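Local atomic coordinates of polar amino acid ABC uptake transporter substrate binding protein (Streptococcus thermophilus LMG 18311, PDB entry 3HV1), a protein that probably captures polar amino acids outside the cell and delivers them to an ABC transporter for uptake. Residues M125-Y139 with L149-T163. Numbering follows the deposited sequence.
Sequences MAGKTLGAQAGSSGY and LKDVVANQKVVQYST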
loop_
_atom_site.group_PDB
_atom_site.type_symbol
_atom_site.label_atom_id
_atom_site.label_comp_id
_atom_site.label_asym_id
_atom_site.label_seq_id
_atom_site.Cartn_x
_atom_site.Cartn_y
_atom_site.Cartn_z
HETATM N N MSE A 125 -15.140 -16.112 -22.048
HETATM C CA MSE A 125 -15.941 -17.144 -21.403
HETATM C C MSE A 125 -17.424 -17.037 -21.719
HETATM O O MSE A 125 -18.243 -17.814 -21.216
HETATM C CB MSE A 125 -15.727 -17.090 -19.893
HETATM C CG MSE A 125 -14.425 -17.729 -19.443
HETATM SE SE MSE A 125 -14.316 -19.602 -19.748
HETATM C CE MSE A 125 -15.799 -20.041 -18.668
ATOM N N ALA A 126 -17.766 -16.076 -22.566
ATOM C CA ALA A 126 -19.154 -15.866 -22.958
ATOM C C ALA A 126 -19.706 -17.117 -23.630
ATOM O O ALA A 126 -19.185 -17.567 -24.655
ATOM C CB ALA A 126 -19.249 -14.677 -23.911
ATOM N N GLY A 127 -20.747 -17.687 -23.035
ATOM C CA GLY A 127 -21.359 -18.881 -23.591
ATOM C C GLY A 127 -20.629 -20.168 -23.253
ATOM O O GLY A 127 -21.026 -21.249 -23.695
ATOM N N LYS A 128 -19.566 -20.056 -22.461
ATOM C CA LYS A 128 -18.779 -21.220 -22.076
ATOM C C LYS A 128 -19.157 -21.715 -20.680
ATOM O O LYS A 128 -19.705 -20.962 -19.874
ATOM C CB LYS A 128 -17.291 -20.868 -22.122
ATOM C CG LYS A 128 -16.815 -20.327 -23.468
ATOM C CD LYS A 128 -16.879 -21.391 -24.553
ATOM C CE LYS A 128 -16.323 -20.873 -25.872
ATOM N NZ LYS A 128 -16.264 -21.956 -26.899
ATOM N N THR A 129 -18.854 -22.981 -20.404
ATOM C CA THR A 129 -19.161 -23.601 -19.115
ATOM C C THR A 129 -18.066 -23.360 -18.076
ATOM O O THR A 129 -16.887 -23.620 -18.331
ATOM C CB THR A 129 -19.338 -25.118 -19.268
ATOM O OG1 THR A 129 -18.116 -25.685 -19.756
ATOM C CG2 THR A 129 -20.449 -25.430 -20.247
ATOM N N LEU A 130 -18.474 -22.888 -16.900
ATOM C CA LEU A 130 -17.544 -22.589 -15.815
ATOM C C LEU A 130 -17.687 -23.499 -14.601
ATOM O O LEU A 130 -18.793 -23.830 -14.169
ATOM C CB LEU A 130 -17.724 -21.138 -15.365
ATOM C CG LEU A 130 -16.788 -20.581 -14.286
ATOM C CD1 LEU A 130 -15.351 -20.548 -14.788
ATOM C CD2 LEU A 130 -17.248 -19.182 -13.920
ATOM N N GLY A 131 -16.550 -23.901 -14.057
ATOM C CA GLY A 131 -16.549 -24.744 -12.884
ATOM C C GLY A 131 -15.922 -23.990 -11.725
ATOM O O GLY A 131 -15.143 -23.062 -11.932
ATOM N N ALA A 132 -16.270 -24.379 -10.505
ATOM C CA ALA A 132 -15.729 -23.754 -9.305
ATOM C C ALA A 132 -15.756 -24.801 -8.199
ATOM O O ALA A 132 -16.513 -25.768 -8.279
ATOM C CB ALA A 132 -16.564 -22.550 -8.916
ATOM N N GLN A 133 -14.929 -24.629 -7.175
ATOM C CA GLN A 133 -14.915 -25.603 -6.096
ATOM C C GLN A 133 -16.030 -25.281 -5.112
ATOM O O GLN A 133 -16.263 -24.118 -4.773
ATOM C CB GLN A 133 -13.552 -25.622 -5.389
ATOM C CG GLN A 133 -13.189 -27.009 -4.850
ATOM C CD GLN A 133 -11.778 -27.102 -4.280
ATOM O OE1 GLN A 133 -10.798 -26.729 -4.933
ATOM N NE2 GLN A 133 -11.669 -27.617 -3.057
ATOM N N ALA A 134 -16.734 -26.317 -4.673
ATOM C CA ALA A 134 -17.837 -26.136 -3.737
ATOM C C ALA A 134 -17.360 -25.539 -2.417
ATOM O O ALA A 134 -16.328 -25.943 -1.870
ATOM C CB ALA A 134 -18.531 -27.467 -3.485
ATOM N N GLY A 135 -18.119 -24.572 -1.914
ATOM C CA GLY A 135 -17.768 -23.937 -0.660
ATOM C C GLY A 135 -16.444 -23.203 -0.721
ATOM O O GLY A 135 -15.657 -23.251 0.230
ATOM N N SER A 136 -16.187 -22.531 -1.841
ATOM C CA SER A 136 -14.950 -21.771 -2.004
ATOM C C SER A 136 -15.274 -20.287 -2.079
ATOM O O SER A 136 -16.428 -19.904 -2.291
ATOM C CB SER A 136 -14.217 -22.193 -3.283
ATOM O OG SER A 136 -15.002 -21.930 -4.432
ATOM N N SER A 137 -14.256 -19.453 -1.902
ATOM C CA SER A 137 -14.441 -18.010 -1.970
ATOM C C SER A 137 -14.835 -17.607 -3.389
ATOM O O SER A 137 -15.522 -16.608 -3.598
ATOM C CB SER A 137 -13.152 -17.300 -1.550
ATOM O OG SER A 137 -12.032 -17.853 -2.217
ATOM N N GLY A 138 -14.401 -18.400 -4.366
ATOM C CA GLY A 138 -14.735 -18.110 -5.750
ATOM C C GLY A 138 -16.221 -18.283 -6.014
ATOM O O GLY A 138 -16.834 -17.486 -6.724
ATOM N N TYR A 139 -16.805 -19.329 -5.442
ATOM C CA TYR A 139 -18.227 -19.593 -5.613
ATOM C C TYR A 139 -19.020 -18.359 -5.185
ATOM O O TYR A 139 -19.830 -17.830 -5.944
ATOM C CB TYR A 139 -18.635 -20.804 -4.769
ATOM C CG TYR A 139 -20.099 -21.169 -4.876
ATOM C CD1 TYR A 139 -20.637 -21.640 -6.075
ATOM C CD2 TYR A 139 -20.952 -21.028 -3.782
ATOM C CE1 TYR A 139 -21.989 -21.960 -6.183
ATOM C CE2 TYR A 139 -22.307 -21.342 -3.878
ATOM C CZ TYR A 139 -22.819 -21.807 -5.082
ATOM O OH TYR A 139 -24.159 -22.108 -5.188
ATOM N N LEU A 149 -18.531 -12.680 -14.387
ATOM C CA LEU A 149 -18.617 -13.906 -15.165
ATOM C C LEU A 149 -20.011 -14.517 -15.193
ATOM O O LEU A 149 -20.439 -15.028 -16.221
ATOM C CB LEU A 149 -17.636 -14.941 -14.624
ATOM C CG LEU A 149 -16.197 -14.832 -15.127
ATOM C CD1 LEU A 149 -15.275 -15.661 -14.248
ATOM C CD2 LEU A 149 -16.133 -15.298 -16.568
ATOM N N LYS A 150 -20.715 -14.458 -14.070
ATOM C CA LYS A 150 -22.044 -15.045 -13.988
ATOM C C LYS A 150 -22.975 -14.683 -15.141
ATOM O O LYS A 150 -23.660 -15.552 -15.682
ATOM C CB LYS A 150 -22.713 -14.679 -12.661
ATOM C CG LYS A 150 -24.022 -15.427 -12.441
ATOM C CD LYS A 150 -24.563 -15.267 -11.034
ATOM C CE LYS A 150 -25.859 -16.063 -10.869
ATOM N NZ LYS A 150 -26.456 -15.908 -9.516
ATOM N N ASP A 151 -22.995 -13.412 -15.529
ATOM C CA ASP A 151 -23.872 -12.974 -16.610
ATOM C C ASP A 151 -23.481 -13.471 -17.995
ATOM O O ASP A 151 -24.344 -13.663 -18.855
ATOM C CB ASP A 151 -23.960 -11.443 -16.648
ATOM C CG ASP A 151 -24.608 -10.864 -15.405
ATOM O OD1 ASP A 151 -25.353 -11.600 -14.721
ATOM O OD2 ASP A 151 -24.384 -9.667 -15.120
ATOM N N VAL A 152 -22.189 -13.693 -18.215
ATOM C CA VAL A 152 -21.730 -14.125 -19.526
ATOM C C VAL A 152 -21.586 -15.625 -19.744
ATOM O O VAL A 152 -21.729 -16.094 -20.868
ATOM C CB VAL A 152 -20.392 -13.462 -19.880
ATOM C CG1 VAL A 152 -20.583 -11.968 -20.041
ATOM C CG2 VAL A 152 -19.372 -13.750 -18.794
ATOM N N VAL A 153 -21.307 -16.376 -18.685
ATOM C CA VAL A 153 -21.128 -17.819 -18.830
ATOM C C VAL A 153 -22.424 -18.554 -19.158
ATOM O O VAL A 153 -23.519 -18.063 -18.891
ATOM C CB VAL A 153 -20.508 -18.441 -17.557
ATOM C CG1 VAL A 153 -19.224 -17.713 -17.206
ATOM C CG2 VAL A 153 -21.492 -18.384 -16.407
ATOM N N ALA A 154 -22.286 -19.737 -19.743
ATOM C CA ALA A 154 -23.440 -20.550 -20.109
ATOM C C ALA A 154 -24.296 -20.883 -18.888
ATOM O O ALA A 154 -23.777 -21.281 -17.843
ATOM C CB ALA A 154 -22.968 -21.830 -20.780
ATOM N N ASN A 155 -25.608 -20.713 -19.032
ATOM C CA ASN A 155 -26.563 -21.000 -17.963
ATOM C C ASN A 155 -26.464 -20.047 -16.774
ATOM O O ASN A 155 -27.242 -20.155 -15.827
ATOM C CB ASN A 155 -26.380 -22.439 -17.472
ATOM C CG ASN A 155 -26.630 -23.460 -18.559
ATOM O OD1 ASN A 155 -26.214 -24.614 -18.448
ATOM N ND2 ASN A 155 -27.323 -23.047 -19.615
ATOM N N GLN A 156 -25.517 -19.112 -16.826
ATOM C CA GLN A 156 -25.324 -18.154 -15.738
ATOM C C GLN A 156 -25.146 -18.879 -14.408
ATOM O O GLN A 156 -25.591 -18.404 -13.365
ATOM C CB GLN A 156 -26.516 -17.196 -15.626
ATOM C CG GLN A 156 -26.677 -16.226 -16.784
ATOM C CD GLN A 156 -27.092 -16.915 -18.067
ATOM O OE1 GLN A 156 -28.126 -17.588 -18.118
ATOM N NE2 GLN A 156 -26.289 -16.752 -19.113
ATOM N N LYS A 157 -24.496 -20.036 -14.456
ATOM C CA LYS A 157 -24.256 -20.826 -13.257
ATOM C C LYS A 157 -22.851 -21.407 -13.335
ATOM O O LYS A 157 -22.163 -21.251 -14.340
ATOM C CB LYS A 157 -25.255 -21.986 -13.163
ATOM C CG LYS A 157 -26.697 -21.642 -13.506
ATOM C CD LYS A 157 -27.285 -20.584 -12.585
ATOM C CE LYS A 157 -28.707 -20.229 -13.010
ATOM N NZ LYS A 157 -29.283 -19.110 -12.214
ATOM N N VAL A 158 -22.437 -22.079 -12.267
ATOM C CA VAL A 158 -21.133 -22.718 -12.226
ATOM C C VAL A 158 -21.266 -24.148 -11.742
ATOM O O VAL A 158 -22.026 -24.438 -10.818
ATOM C CB VAL A 158 -20.151 -21.995 -11.292
ATOM C CG1 VAL A 158 -19.665 -20.717 -11.944
ATOM C CG2 VAL A 158 -20.820 -21.710 -9.959
ATOM N N VAL A 159 -20.529 -25.041 -12.387
ATOM C CA VAL A 159 -20.536 -26.440 -12.018
ATOM C C VAL A 159 -19.623 -26.551 -10.801
ATOM O O VAL A 159 -18.436 -26.208 -10.864
ATOM C CB VAL A 159 -19.992 -27.309 -13.163
ATOM C CG1 VAL A 159 -20.110 -28.783 -12.810
ATOM C CG2 VAL A 159 -20.751 -27.007 -14.438
ATOM N N GLN A 160 -20.178 -27.013 -9.685
ATOM C CA GLN A 160 -19.392 -27.142 -8.467
ATOM C C GLN A 160 -18.674 -28.478 -8.378
ATOM O O GLN A 160 -19.203 -29.514 -8.778
ATOM C CB GLN A 160 -20.280 -26.944 -7.236
ATOM C CG GLN A 160 -20.828 -25.538 -7.096
ATOM C CD GLN A 160 -21.533 -25.324 -5.773
ATOM O OE1 GLN A 160 -20.944 -25.508 -4.704
ATOM N NE2 GLN A 160 -22.803 -24.932 -5.836
ATOM N N TYR A 161 -17.456 -28.440 -7.848
ATOM C CA TYR A 161 -16.645 -29.631 -7.690
ATOM C C TYR A 161 -16.186 -29.710 -6.248
ATOM O O TYR A 161 -15.899 -28.690 -5.627
ATOM C CB TYR A 161 -15.440 -29.566 -8.627
ATOM C CG TYR A 161 -15.806 -29.749 -10.082
ATOM C CD1 TYR A 161 -15.717 -31.001 -10.687
ATOM C CD2 TYR A 161 -16.245 -28.672 -10.852
ATOM C CE1 TYR A 161 -16.055 -31.180 -12.028
ATOM C CE2 TYR A 161 -16.588 -28.837 -12.196
ATOM C CZ TYR A 161 -16.488 -30.093 -12.778
ATOM O OH TYR A 161 -16.802 -30.265 -14.110
ATOM N N SER A 162 -16.122 -30.924 -5.716
ATOM C CA SER A 162 -15.704 -31.123 -4.335
ATOM C C SER A 162 -14.208 -30.899 -4.178
ATOM O O SER A 162 -13.762 -30.280 -3.209
ATOM C CB SER A 162 -16.064 -32.535 -3.872
ATOM O OG SER A 162 -17.468 -32.737 -3.906
ATOM N N THR A 163 -13.436 -31.399 -5.137
ATOM C CA THR A 163 -11.986 -31.263 -5.099
ATOM C C THR A 163 -11.451 -30.585 -6.352
ATOM O O THR A 163 -12.072 -30.633 -7.412
ATOM C CB THR A 163 -11.306 -32.639 -4.970
ATOM O OG1 THR A 163 -11.617 -33.434 -6.121
ATOM C CG2 THR A 163 -11.792 -33.365 -3.720
HETATM O O HOH W 1 -21.338 -22.534 -16.592
#
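Strands 130-133 and 158-161 run parallel, twisted by 35°, and Val159 reaches both ways along its partner: its N donates to Leu130 O (2.8 Å) and its O accepts from Ala132 N. Tyr161 repeats the pattern with Ala132 O and Ala134 N, the alternation expected of parallel pairing. Between Leu130 and Lys157 a water takes over, accepting from Leu130 N at 2.9 Å and lying within bonding distance of Ala154 O and Lys157 O. Farther back, the type II turn Met125 to Lys128 is tied to the other segment by Gly127 N to Val152 O (2.9 Å) and Ala154 N to Lys128 O.

On the face carrying Leu130, Ala132 and Val158, Leu130 holds CG anti to its backbone N (chi1 -176°) and lies alongside Val158, with CD2 pressed to Val158 CG1 at a tight 3.5 Å; Leu149 crosses it nearly perpendicularly. Val158 CG2 meets the edge of the Tyr139 ring, while the Gln160 amide, inclined 33° to that ring, passes over one face, its CD 3.4 Å from Tyr139 CE1. On the other face, the Tyr161 ring turns its edge to Ala132 O, and its hydroxyl bonds to Asp170.

Helix 137-144 completes a beta-alpha-beta unit, its Phe142 packing on Leu130, Val153 and Val158; Tyr161 faces helix 164-173, and strand 178-182 pairs with the far side of strand 130-133.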